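Local coordinates for protein DNA polymerase sliding clamp 2 (Sulfolobus tokodaii, PDB 3AIZ) that forms part of a ring around DNA that tethers the catalytic subunit of DNA polymerase and other proteins to DNA during high-speed replication, at residues A82-A87 against D104-T109; Y6-D11 against T234-Q239; K76-K81 against S111-K116; D24-N29 against I70-L75. All blocks are in the same frame, centred on the assembly; numbering follows the deposited sequence.

How the interactions relate
All four contacts use the first of the chain's two PCNA-family domains, and interaction 2 alone reaches across to the second. Interactions 1 and 2 share a junction, where the probable hydrogen bond from Ala-9 N to Ala-87 O (2.7 Å) ties the start of helix 9-16 to the linker after helix 72-80. Interactions 3 and 4 use successive parts of that same helix; their centres lie about 11 Å apart, and Ile-115 CG2 packs on Ile-70 CB at 3.8 Å. Interactions 1 and 3 adjoin in sequence, whereas 1 and 4, with centres about 23 Å apart, do not touch. A sulfate bridges the loops of interaction 1, and the neighbouring PCNA3 chain is reached from interactions 1 and 3.

Interaction 1: residues A82-A87 against D104-T109; sequences AKSKSA and DEKTGT. With SO4 (sulfate ion), chain F.
Ser-84 and Asp-104 meet between two loops of the N-terminal domain. One is the linker from helix 72-80 to strand 88-93, which contains an ST turn (Ser-86 N to Ser-84 OG); the other is the tip of the hairpin of strands 97-104 and 109-120, which carries a G1 beta bulge where Gly-108 and Thr-109 lie opposite the single residue Asp-104. The packed part is small. CG of Asp-104, anti to its backbone N (chi1 -177°), is carried toward Ser-84, where both carboxylate oxygens lie beside CB, OD2 at 3.1 Å and OD1 at 3.2 Å. Ala-87 CB adds a contact to Asp-104 CB at 4.0 Å. No direct hydrogen bond crosses between the loops. Asp-104 OD2 instead accepts from Thr-107 OG1 at 2.7 Å, met from above the carboxylate plane, and Thr-107 OG1 accepts in turn from Thr-109 OG1. Lys-83 crosses both threonines at about a right angle, its CG 3.4 Å from Thr-109 OG1, while its NZ is turned off from the hairpin. Beyond the contact, Ala-87 rests on Ala-9, and Gly-108 makes backbone hydrogen bonds to the neighbouring PCNA3 chain.

The other side is looser and more exposed. There a sulfate, probably from the crystallisation liquor, bridges the loops. Lys-85 N donates to sulfate O4, and sulfate O2 accepts from Ser-84 OG at 2.8 Å and from Lys-106 NZ at 2.9 Å.

Interaction 2: residues Y6-D11 against T234-Q239; sequences YSSAKD and TDSGGQ
A hydrogen-bonded relay through Tyr-6, Ser-236 and Asp-11 joins the two domains of the chain. It links the capped start of helix 9-16, in the N-terminal domain, to the type I beta turn Thr-234 to Gly-237 in the loop between strands 226-233 and 239-244 of the C-terminal domain. The evidence is a continuous set of donors and acceptors. Gly-238 N, beside the edge of the Tyr-6 ring and close to its plane, donates to Tyr-6 OH at 2.6 Å. Tyr-6 OH passes a hydrogen bond to Ser-236 OG, and Ser-236 OG donates to Asp-11 OD2, which accepts on its anti lone pair, the one away from OD1. The phenol thus receives one bond from the backbone just after the turn and gives another to a turn side chain.

Both ends of the relay are positioned from within their own segments. Ser-8 is the N-cap of the helix, its OG accepting from Asp-11 N at 3.1 Å with an N-H...O angle of 162°. Lys-10 NZ forms a salt bridge with Asp-11 OD1 at 3.5 Å, so the two oxygens of this carboxylate have different partners. The side chains of Asp-11 and Thr-234 run alongside in opposite senses, with Asp-11 CG 3.9 Å from Thr-234 CB. Backbone bonds of Tyr-6 with Val-89 and of Gln-239 with Lys-51 carry the contact into the neighbouring strands. Just past the turn, Gly-238 O holds the base of the loop together, accepting from Thr-234 N and, on a lone pair in the carbonyl plane, from Thr-234 OG1 at 2.7 Å.

Interaction 3: residues K76-K81 against S111-K116; sequences KKILGK and SNIYIK
Ile-78 is the apolar link between helix 72-80 and strand 109-120. CG2 of Ile-113 is met by three of its carbons: CB at 3.8 Å, CG2 at 3.9 Å and CG1 at 4.0 Å, the two side chains passing one another antiparallel. CG1 of Ile-78 stands anti to the backbone N (chi1 177°), and CD1 beyond it lies 3.6 Å from Ser-111 CB. At the exposed margin Lys-81 CD makes only a distant approach to Ser-111 OG, and no hydrogen bond crosses between the segments.

The axes of helix 76-80 and strand 111-116 run almost antiparallel, at 173°, and approach to 8.6 Å. Around the first shell, Val-102 of strand 97-104 touches Ile-78 and also Leu-79, which packs in addition on Phe-12, Tyr-13 and Leu-16 of helix 9-16. Two polar side chains of the strand bond to another subunit: Ser-111 OG to Ser-174 OG of the neighbouring PCNA3 chain, and Asn-112 OD1 to Ser-173 OG of that chain. Ser-111 to Ile-113 also pair antiparallel with a PCNA3 strand, giving the intersubunit beta sheet backed by helices that is characteristic of PCNA interfaces.

Interaction 4: residues D24-N29 against I70-L75; sequences DEIILN and ININDL
Ile-26 and Ile-70 adopt matching first torsions, chi1 72° and 70°, each setting CG1 between the backbone N and the carbonyl carbon. The two CG1 atoms then lie 4.2 Å apart on one side of an antiparallel strand pair, while the side chains of Glu-25 and Asn-71 lie on the other face. The register is explicit: Ile-26 and Ile-70 form a hydrogen-bonded pair, with Ile-26 N to Ile-70 O and Ile-70 N to Ile-26 O both 2.9 Å, and Glu-25 with Asn-71 is the adjoining non-hydrogen-bonded pair.

At the strand's end, helix 72-80 begins. Asn-71 is its N-cap, OD1 accepting from Asn-73 N at 2.9 Å, and the preceding amide, Ile-72 N, donates across the contact to Asp-24 O at 2.9 Å. The side chains of Asp-24 and Asn-73 cross obliquely, their carboxylate and amide planes 73° apart, with ND2 of Asn-73 3.5 Å from CG of Asp-24.

On the buried side Leu-28 CD1 reaches Ile-70 CD1 at 3.5 Å and, more loosely, Leu-75 CD2. Ile-26 CG2 packs on Ile-72 CB at 4.0 Å. Leu-98 of strand 97-104 touches both Leu-28 and Ile-70. Two amides at the helix start, with no preceding helical turn to supply acceptors, are thus satisfied by Asn-71 OD1 and Asp-24 O, so polar bonds hold the strand-to-helix junction in addition to the aliphatic packing.

Interaction 1: residues A82-A87 against D104-T109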
loop_
_atom_site.group_PDB
_atom_site.type_symbol
_atom_site.label_atom_id
_atom_site.label_comp_id
_atom_site.label_asym_id
_atom_site.label_seq_id
_atom_site.Cartn_x
_atom_site.Cartn_y
_atom_site.Cartn_z
ATOM N N ALA A 82 10.184 -3.136 -20.242
ATOM C CA ALA A 82 9.409 -2.599 -21.353
ATOM C C ALA A 82 8.389 -1.579 -20.860
ATOM O O ALA A 82 7.349 -1.945 -20.311
ATOM C CB ALA A 82 8.717 -3.723 -22.108
ATOM N N LYS A 83 8.697 -0.301 -21.057
ATOM C CA LYS A 83 7.809 0.778 -20.638
ATOM C C LYS A 83 6.429 0.644 -21.274
ATOM O O LYS A 83 5.411 0.894 -20.629
ATOM C CB LYS A 83 8.416 2.140 -20.987
ATOM C CG LYS A 83 9.635 2.517 -20.161
ATOM C CD LYS A 83 9.264 2.743 -18.703
ATOM C CE LYS A 83 10.478 3.139 -17.874
ATOM N NZ LYS A 83 11.522 2.075 -17.863
ATOM N N SER A 84 6.404 0.247 -22.542
ATOM C CA SER A 84 5.153 0.127 -23.282
ATOM C C SER A 84 4.982 -1.270 -23.873
ATOM O O SER A 84 5.915 -2.073 -23.872
ATOM C CB SER A 84 5.094 1.177 -24.392
ATOM O OG SER A 84 3.893 1.073 -25.135
ATOM N N LYS A 85 3.784 -1.555 -24.371
ATOM C CA LYS A 85 3.508 -2.829 -25.024
ATOM C C LYS A 85 3.902 -2.773 -26.496
ATOM O O LYS A 85 3.757 -3.752 -27.228
ATOM C CB LYS A 85 2.029 -3.196 -24.889
ATOM C CG LYS A 85 1.569 -3.406 -23.456
ATOM C CD LYS A 85 0.097 -3.784 -23.395
ATOM C CE LYS A 85 -0.367 -3.967 -21.960
ATOM N NZ LYS A 85 -0.173 -2.729 -21.155
ATOM N N SER A 86 4.403 -1.618 -26.924
ATOM C CA SER A 86 4.838 -1.433 -28.302
ATOM C C SER A 86 6.359 -1.392 -28.395
ATOM O O SER A 86 6.917 -1.062 -29.441
ATOM C CB SER A 86 4.245 -0.148 -28.881
ATOM O OG SER A 86 2.829 -0.195 -28.873
ATOM N N ALA A 87 7.026 -1.728 -27.295
ATOM C CA ALA A 87 8.483 -1.714 -27.250
ATOM C C ALA A 87 9.070 -2.850 -28.077
ATOM O O ALA A 87 8.595 -3.983 -28.016
ATOM C CB ALA A 87 8.967 -1.800 -25.812
ATOM N N ASP A 104 11.568 1.757 -26.728
ATOM C CA ASP A 104 10.179 2.189 -26.661
ATOM C C ASP A 104 10.022 3.627 -27.136
ATOM O O ASP A 104 10.133 4.566 -26.350
ATOM C CB ASP A 104 9.640 2.050 -25.238
ATOM C CG ASP A 104 8.178 2.425 -25.136
ATOM O OD1 ASP A 104 7.467 2.326 -26.159
ATOM O OD2 ASP A 104 7.740 2.818 -24.035
ATOM N N GLU A 105 9.755 3.792 -28.427
ATOM C CA GLU A 105 9.622 5.116 -29.018
ATOM C C GLU A 105 8.518 5.925 -28.342
ATOM O O GLU A 105 8.609 7.148 -28.238
ATOM C CB GLU A 105 9.361 5.004 -30.523
ATOM C CG GLU A 105 9.359 6.332 -31.265
ATOM C CD GLU A 105 8.042 7.074 -31.141
ATOM O OE1 GLU A 105 7.013 6.422 -30.861
ATOM O OE2 GLU A 105 8.036 8.309 -31.330
ATOM N N LYS A 106 7.480 5.237 -27.878
ATOM C CA LYS A 106 6.331 5.906 -27.278
ATOM C C LYS A 106 6.726 6.787 -26.095
ATOM O O LYS A 106 6.255 7.918 -25.971
ATOM C CB LYS A 106 5.271 4.889 -26.846
ATOM C CG LYS A 106 3.996 5.527 -26.315
ATOM C CD LYS A 106 2.990 4.484 -25.855
ATOM C CE LYS A 106 1.737 5.143 -25.298
ATOM N NZ LYS A 106 0.745 4.145 -24.808
ATOM N N THR A 107 7.593 6.267 -25.232
ATOM C CA THR A 107 8.022 6.999 -24.044
ATOM C C THR A 107 9.405 7.615 -24.224
ATOM O O THR A 107 9.950 8.219 -23.302
ATOM C CB THR A 107 8.039 6.095 -22.795
ATOM O OG1 THR A 107 8.961 5.016 -22.994
ATOM C CG2 THR A 107 6.653 5.533 -22.523
ATOM N N GLY A 108 9.970 7.454 -25.414
ATOM C CA GLY A 108 11.290 7.983 -25.702
ATOM C C GLY A 108 12.347 7.436 -24.762
ATOM O O GLY A 108 13.219 8.169 -24.300
ATOM N N THR A 109 12.268 6.141 -24.477
ATOM C CA THR A 109 13.237 5.499 -23.600
ATOM C C THR A 109 13.823 4.242 -24.230
ATOM O O THR A 109 13.301 3.723 -25.215
ATOM C CB THR A 109 12.613 5.120 -22.249
ATOM O OG1 THR A 109 11.557 4.173 -22.457
ATOM C CG2 THR A 109 12.060 6.353 -21.554
HETATM S S SO4 F . 0.970 0.757 -22.949
HETATM O O1 SO4 F . -0.398 0.249 -22.877
HETATM O O2 SO4 F . 1.207 1.320 -24.276
HETATM O O3 SO4 F . 1.162 1.789 -21.935
HETATM O O4 SO4 F . 1.908 -0.337 -22.710
#

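Interaction 2: residues Y6-D11 against T234-Q239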
loop_
_atom_site.group_PDB
_atom_site.type_symbol
_atom_site.label_atom_id
_atom_site.label_comp_id
_atom_site.label_asym_id
_atom_site.label_seq_id
_atom_site.Cartn_x
_atom_site.Cartn_y
_atom_site.Cartn_z
ATOM N N TYR A 6 13.286 -7.821 -33.107
ATOM C CA TYR A 6 11.943 -8.355 -32.927
ATOM C C TYR A 6 10.993 -7.230 -32.524
ATOM O O TYR A 6 11.362 -6.346 -31.752
ATOM C CB TYR A 6 11.951 -9.465 -31.877
ATOM C CG TYR A 6 10.655 -10.230 -31.796
ATOM C CD1 TYR A 6 10.368 -11.242 -32.701
ATOM C CD2 TYR A 6 9.718 -9.943 -30.814
ATOM C CE1 TYR A 6 9.182 -11.945 -32.631
ATOM C CE2 TYR A 6 8.531 -10.640 -30.737
ATOM C CZ TYR A 6 8.268 -11.639 -31.647
ATOM O OH TYR A 6 7.087 -12.335 -31.571
ATOM N N SER A 7 9.770 -7.266 -33.044
ATOM C CA SER A 7 8.854 -6.131 -32.928
ATOM C C SER A 7 8.071 -6.053 -31.616
ATOM O O SER A 7 7.296 -5.121 -31.415
ATOM C CB SER A 7 7.875 -6.111 -34.105
ATOM O OG SER A 7 6.971 -7.200 -34.031
ATOM N N SER A 8 8.267 -7.020 -30.726
ATOM C CA SER A 8 7.516 -7.029 -29.473
ATOM C C SER A 8 8.305 -7.559 -28.279
ATOM O O SER A 8 8.542 -8.760 -28.160
ATOM C CB SER A 8 6.217 -7.823 -29.629
ATOM O OG SER A 8 5.515 -7.883 -28.400
ATOM N N ALA A 9 8.698 -6.652 -27.392
ATOM C CA ALA A 9 9.385 -7.029 -26.166
ATOM C C ALA A 9 8.466 -7.852 -25.273
ATOM O O ALA A 9 8.890 -8.838 -24.672
ATOM C CB ALA A 9 9.869 -5.790 -25.428
ATOM N N LYS A 10 7.204 -7.443 -25.196
ATOM C CA LYS A 10 6.230 -8.121 -24.350
ATOM C C LYS A 10 6.054 -9.579 -24.761
ATOM O O LYS A 10 6.156 -10.483 -23.931
ATOM C CB LYS A 10 4.882 -7.396 -24.388
ATOM C CG LYS A 10 3.922 -7.822 -23.287
ATOM C CD LYS A 10 2.552 -7.177 -23.453
ATOM C CE LYS A 10 1.794 -7.775 -24.629
ATOM N NZ LYS A 10 1.503 -9.222 -24.421
ATOM N N ASP A 11 5.790 -9.804 -26.044
ATOM C CA ASP A 11 5.598 -11.155 -26.563
ATOM C C ASP A 11 6.833 -12.026 -26.347
ATOM O O ASP A 11 6.721 -13.193 -25.970
ATOM C CB ASP A 11 5.218 -11.117 -28.044
ATOM C CG ASP A 11 3.816 -10.581 -28.270
ATOM O OD1 ASP A 11 3.017 -10.590 -27.309
ATOM O OD2 ASP A 11 3.510 -10.156 -29.403
ATOM N N THR A 234 2.160 -15.940 -31.110
ATOM C CA THR A 234 1.916 -14.597 -30.604
ATOM C C THR A 234 1.534 -13.695 -31.770
ATOM O O THR A 234 1.703 -14.068 -32.929
ATOM C CB THR A 234 3.148 -14.022 -29.883
ATOM O OG1 THR A 234 4.226 -13.874 -30.815
ATOM C CG2 THR A 234 3.581 -14.942 -28.752
ATOM N N ASP A 235 1.017 -12.510 -31.465
ATOM C CA ASP A 235 0.570 -11.591 -32.507
ATOM C C ASP A 235 1.738 -10.939 -33.243
ATOM O O ASP A 235 1.536 -10.166 -34.178
ATOM C CB ASP A 235 -0.351 -10.516 -31.921
ATOM C CG ASP A 235 -1.694 -11.072 -31.486
ATOM O OD1 ASP A 235 -2.013 -12.222 -31.857
ATOM O OD2 ASP A 235 -2.434 -10.358 -30.775
ATOM N N SER A 236 2.958 -11.257 -32.823
ATOM C CA SER A 236 4.145 -10.661 -33.428
ATOM C C SER A 236 5.042 -11.693 -34.113
ATOM O O SER A 236 6.106 -11.354 -34.632
ATOM C CB SER A 236 4.937 -9.863 -32.388
ATOM O OG SER A 236 5.199 -10.645 -31.237
ATOM N N GLY A 237 4.606 -12.950 -34.114
ATOM C CA GLY A 237 5.331 -14.006 -34.797
ATOM C C GLY A 237 5.951 -15.029 -33.865
ATOM O O GLY A 237 5.903 -16.230 -34.132
ATOM N N GLY A 238 6.541 -14.552 -32.774
ATOM C CA GLY A 238 7.148 -15.423 -31.784
ATOM C C GLY A 238 6.252 -16.600 -31.458
ATOM O O GLY A 238 5.044 -16.444 -31.282
ATOM N N GLN A 239 6.845 -17.784 -31.368
ATOM C CA GLN A 239 6.062 -19.005 -31.273
ATOM C C GLN A 239 6.593 -19.974 -30.221
ATOM O O GLN A 239 7.795 -20.228 -30.144
ATOM C CB GLN A 239 6.011 -19.687 -32.642
ATOM C CG GLN A 239 5.131 -20.919 -32.709
ATOM C CD GLN A 239 4.973 -21.437 -34.127
ATOM O OE1 GLN A 239 5.510 -20.858 -35.073
ATOM N NE2 GLN A 239 4.229 -22.527 -34.281
#

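Interaction 3: residues K76-K81 against S111-K116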
loop_
_atom_site.group_PDB
_atom_site.type_symbol
_atom_site.label_atom_id
_atom_site.label_comp_id
_atom_site.label_asym_id
_atom_site.label_seq_id
_atom_site.Cartn_x
_atom_site.Cartn_y
_atom_site.Cartn_z
ATOM N N LYS A 76 15.212 -11.997 -19.044
ATOM C CA LYS A 76 13.858 -11.700 -18.597
ATOM C C LYS A 76 13.799 -10.338 -17.912
ATOM O O LYS A 76 12.847 -9.580 -18.099
ATOM C CB LYS A 76 13.337 -12.794 -17.662
ATOM C CG LYS A 76 13.039 -14.118 -18.354
ATOM C CD LYS A 76 12.408 -15.120 -17.395
ATOM C CE LYS A 76 12.070 -16.428 -18.098
ATOM N NZ LYS A 76 11.456 -17.427 -17.177
ATOM N N LYS A 77 14.824 -10.031 -17.123
ATOM C CA LYS A 77 14.894 -8.753 -16.424
ATOM C C LYS A 77 14.789 -7.577 -17.391
ATOM O O LYS A 77 14.031 -6.636 -17.157
ATOM C CB LYS A 77 16.192 -8.652 -15.616
ATOM C CG LYS A 77 16.315 -9.682 -14.505
ATOM C CD LYS A 77 17.615 -9.511 -13.729
ATOM C CE LYS A 77 17.743 -10.551 -12.623
ATOM N NZ LYS A 77 18.996 -10.384 -11.836
ATOM N N ILE A 78 15.551 -7.642 -18.479
ATOM C CA ILE A 78 15.584 -6.566 -19.464
ATOM C C ILE A 78 14.259 -6.414 -20.212
ATOM O O ILE A 78 13.835 -5.300 -20.515
ATOM C CB ILE A 78 16.731 -6.765 -20.479
ATOM C CG1 ILE A 78 16.710 -5.662 -21.540
ATOM C CG2 ILE A 78 16.640 -8.135 -21.127
ATOM C CD1 ILE A 78 16.914 -4.272 -20.981
ATOM N N LEU A 79 13.607 -7.535 -20.500
ATOM C CA LEU A 79 12.341 -7.514 -21.225
ATOM C C LEU A 79 11.198 -6.976 -20.365
ATOM O O LEU A 79 10.207 -6.462 -20.886
ATOM C CB LEU A 79 11.999 -8.905 -21.758
ATOM C CG LEU A 79 12.948 -9.451 -22.827
ATOM C CD1 LEU A 79 12.531 -10.847 -23.256
ATOM C CD2 LEU A 79 13.002 -8.514 -24.022
ATOM N N GLY A 80 11.341 -7.097 -19.049
ATOM C CA GLY A 80 10.351 -6.578 -18.124
ATOM C C GLY A 80 10.412 -5.066 -18.023
ATOM O O GLY A 80 9.450 -4.420 -17.609
ATOM N N LYS A 81 11.554 -4.499 -18.408
ATOM C CA LYS A 81 11.747 -3.053 -18.386
ATOM C C LYS A 81 11.000 -2.368 -19.526
ATOM O O LYS A 81 11.163 -1.168 -19.754
ATOM C CB LYS A 81 13.237 -2.708 -18.465
ATOM C CG LYS A 81 14.061 -3.236 -17.303
ATOM C CD LYS A 81 15.515 -2.807 -17.420
ATOM C CE LYS A 81 16.352 -3.384 -16.290
ATOM N NZ LYS A 81 15.843 -2.967 -14.954
ATOM N N SER A 111 16.614 0.617 -23.065
ATOM C CA SER A 111 17.353 -0.103 -22.042
ATOM C C SER A 111 18.154 -1.213 -22.697
ATOM O O SER A 111 17.715 -1.805 -23.680
ATOM C CB SER A 111 16.404 -0.686 -20.994
ATOM O OG SER A 111 15.768 0.338 -20.249
ATOM N N ASN A 112 19.337 -1.487 -22.164
ATOM C CA ASN A 112 20.158 -2.563 -22.695
ATOM C C ASN A 112 20.838 -3.369 -21.600
ATOM O O ASN A 112 20.795 -3.004 -20.426
ATOM C CB ASN A 112 21.192 -2.028 -23.693
ATOM C CG ASN A 112 22.205 -1.098 -23.052
ATOM O OD1 ASN A 112 22.416 -1.127 -21.840
ATOM N ND2 ASN A 112 22.844 -0.270 -23.869
ATOM N N ILE A 113 21.458 -4.473 -21.996
ATOM C CA ILE A 113 22.198 -5.308 -21.066
ATOM C C ILE A 113 23.144 -6.226 -21.832
ATOM O O ILE A 113 22.765 -6.839 -22.830
ATOM C CB ILE A 113 21.253 -6.135 -20.166
ATOM C CG1 ILE A 113 22.046 -6.847 -19.070
ATOM C CG2 ILE A 113 20.444 -7.124 -20.992
ATOM C CD1 ILE A 113 21.178 -7.615 -18.097
ATOM N N TYR A 114 24.387 -6.296 -21.371
ATOM C CA TYR A 114 25.384 -7.152 -21.992
ATOM C C TYR A 114 25.456 -8.476 -21.245
ATOM O O TYR A 114 25.947 -8.540 -20.119
ATOM C CB TYR A 114 26.749 -6.462 -21.994
ATOM C CG TYR A 114 26.778 -5.167 -22.778
ATOM C CD1 TYR A 114 26.260 -3.996 -22.239
ATOM C CD2 TYR A 114 27.329 -5.112 -24.052
ATOM C CE1 TYR A 114 26.285 -2.809 -22.948
ATOM C CE2 TYR A 114 27.358 -3.930 -24.770
ATOM C CZ TYR A 114 26.835 -2.781 -24.212
ATOM O OH TYR A 114 26.861 -1.600 -24.919
ATOM N N ILE A 115 24.954 -9.533 -21.875
ATOM C CA ILE A 115 24.915 -10.847 -21.249
ATOM C C ILE A 115 26.129 -11.687 -21.631
ATOM O O ILE A 115 26.370 -11.942 -22.811
ATOM C CB ILE A 115 23.642 -11.618 -21.646
ATOM C CG1 ILE A 115 22.394 -10.822 -21.262
ATOM C CG2 ILE A 115 23.626 -12.992 -20.994
ATOM C CD1 ILE A 115 21.096 -11.507 -21.633
ATOM N N LYS A 116 26.893 -12.109 -20.629
ATOM C CA LYS A 116 28.002 -13.025 -20.861
ATOM C C LYS A 116 27.448 -14.371 -21.299
ATOM O O LYS A 116 26.572 -14.932 -20.640
ATOM C CB LYS A 116 28.849 -13.191 -19.598
ATOM C CG LYS A 116 29.570 -11.925 -19.159
ATOM C CD LYS A 116 30.462 -12.182 -17.952
ATOM C CE LYS A 116 31.213 -10.924 -17.543
ATOM N NZ LYS A 116 32.120 -11.167 -16.387
#

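Interaction 4: residues D24-N29 against I70-L75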
loop_
_atom_site.group_PDB
_atom_site.type_symbol
_atom_site.label_atom_id
_atom_site.label_comp_id
_atom_site.label_asym_id
_atom_site.label_seq_id
_atom_site.Cartn_x
_atom_site.Cartn_y
_atom_site.Cartn_z
ATOM N N ASP A 24 18.621 -22.299 -15.592
ATOM C CA ASP A 24 19.067 -20.912 -15.654
ATOM C C ASP A 24 19.729 -20.573 -16.989
ATOM O O ASP A 24 19.815 -19.405 -17.367
ATOM C CB ASP A 24 20.023 -20.602 -14.500
ATOM C CG ASP A 24 19.335 -20.628 -13.148
ATOM O OD1 ASP A 24 18.136 -20.975 -13.095
ATOM O OD2 ASP A 24 19.994 -20.298 -12.139
ATOM N N GLU A 25 20.190 -21.598 -17.699
ATOM C CA GLU A 25 20.908 -21.394 -18.952
ATOM C C GLU A 25 20.166 -22.003 -20.138
ATOM O O GLU A 25 19.677 -23.130 -20.063
ATOM C CB GLU A 25 22.312 -21.997 -18.863
ATOM C CG GLU A 25 23.125 -21.536 -17.657
ATOM C CD GLU A 25 23.709 -20.145 -17.830
ATOM O OE1 GLU A 25 24.048 -19.778 -18.976
ATOM O OE2 GLU A 25 23.839 -19.423 -16.818
ATOM N N ILE A 26 20.082 -21.252 -21.231
ATOM C CA ILE A 26 19.518 -21.770 -22.471
ATOM C C ILE A 26 20.444 -21.453 -23.634
ATOM O O ILE A 26 21.330 -20.606 -23.518
ATOM C CB ILE A 26 18.133 -21.175 -22.773
ATOM C CG1 ILE A 26 18.262 -19.709 -23.192
ATOM C CG2 ILE A 26 17.214 -21.322 -21.574
ATOM C CD1 ILE A 26 16.956 -19.084 -23.625
ATOM N N ILE A 27 20.236 -22.132 -24.757
ATOM C CA ILE A 27 21.033 -21.885 -25.949
ATOM C C ILE A 27 20.191 -21.255 -27.051
ATOM O O ILE A 27 19.356 -21.921 -27.663
ATOM C CB ILE A 27 21.678 -23.178 -26.478
ATOM C CG1 ILE A 27 22.644 -23.754 -25.442
ATOM C CG2 ILE A 27 22.403 -22.914 -27.788
ATOM C CD1 ILE A 27 23.370 -24.997 -25.909
ATOM N N LEU A 28 20.407 -19.965 -27.289
ATOM C CA LEU A 28 19.763 -19.274 -28.397
ATOM C C LEU A 28 20.462 -19.625 -29.701
ATOM O O LEU A 28 21.646 -19.339 -29.877
ATOM C CB LEU A 28 19.800 -17.761 -28.189
ATOM C CG LEU A 28 18.732 -17.127 -27.299
ATOM C CD1 LEU A 28 19.040 -15.656 -27.087
ATOM C CD2 LEU A 28 17.351 -17.304 -27.910
ATOM N N ASN A 29 19.727 -20.248 -30.616
ATOM C CA ASN A 29 20.282 -20.628 -31.906
ATOM C C ASN A 29 19.890 -19.647 -33.004
ATOM O O ASN A 29 18.709 -19.484 -33.311
ATOM C CB ASN A 29 19.844 -22.045 -32.280
ATOM C CG ASN A 29 20.291 -23.078 -31.265
ATOM O OD1 ASN A 29 21.484 -23.255 -31.024
ATOM N ND2 ASN A 29 19.330 -23.768 -30.663
ATOM N N ILE A 70 23.175 -18.497 -22.954
ATOM C CA ILE A 70 23.018 -17.355 -22.059
ATOM C C ILE A 70 22.152 -17.673 -20.843
ATOM O O ILE A 70 21.429 -18.668 -20.825
ATOM C CB ILE A 70 22.392 -16.158 -22.795
ATOM C CG1 ILE A 70 20.924 -16.442 -23.113
ATOM C CG2 ILE A 70 23.171 -15.848 -24.063
ATOM C CD1 ILE A 70 20.213 -15.294 -23.786
ATOM N N ASN A 71 22.235 -16.814 -19.831
ATOM C CA ASN A 71 21.404 -16.932 -18.640
ATOM C C ASN A 71 20.029 -16.327 -18.890
ATOM O O ASN A 71 19.886 -15.109 -18.996
ATOM C CB ASN A 71 22.082 -16.248 -17.449
ATOM C CG ASN A 71 21.340 -16.471 -16.141
ATOM O OD1 ASN A 71 20.120 -16.635 -16.122
ATOM N ND2 ASN A 71 22.080 -16.475 -15.038
ATOM N N ILE A 72 19.017 -17.184 -18.983
ATOM C CA ILE A 72 17.669 -16.751 -19.334
ATOM C C ILE A 72 17.102 -15.719 -18.359
ATOM O O ILE A 72 16.302 -14.866 -18.745
ATOM C CB ILE A 72 16.702 -17.947 -19.432
ATOM C CG1 ILE A 72 15.336 -17.487 -19.943
ATOM C CG2 ILE A 72 16.572 -18.642 -18.085
ATOM C CD1 ILE A 72 14.335 -18.605 -20.091
ATOM N N ASN A 73 17.519 -15.799 -17.101
ATOM C CA ASN A 73 17.033 -14.878 -16.079
ATOM C C ASN A 73 17.346 -13.422 -16.409
ATOM O O ASN A 73 16.481 -12.552 -16.296
ATOM C CB ASN A 73 17.603 -15.250 -14.710
ATOM C CG ASN A 73 17.073 -16.577 -14.201
ATOM O OD1 ASN A 73 15.870 -16.838 -14.247
ATOM N ND2 ASN A 73 17.971 -17.423 -13.705
ATOM N N ASP A 74 18.585 -13.164 -16.818
ATOM C CA ASP A 74 19.009 -11.817 -17.184
ATOM C C ASP A 74 18.206 -11.290 -18.366
ATOM O O ASP A 74 17.879 -10.104 -18.429
ATOM C CB ASP A 74 20.500 -11.800 -17.526
ATOM C CG ASP A 74 21.372 -12.182 -16.349
ATOM O OD1 ASP A 74 20.879 -12.133 -15.202
ATOM O OD2 ASP A 74 22.552 -12.528 -16.571
ATOM N N LEU A 75 17.891 -12.179 -19.302
ATOM C CA LEU A 75 17.147 -11.806 -20.498
ATOM C C LEU A 75 15.695 -11.478 -20.167
ATOM O O LEU A 75 15.024 -10.767 -20.914
ATOM C CB LEU A 75 17.219 -12.925 -21.540
ATOM C CG LEU A 75 16.533 -12.673 -22.883
ATOM C CD1 LEU A 75 16.968 -11.340 -23.471
ATOM C CD2 LEU A 75 16.824 -13.811 -23.849
#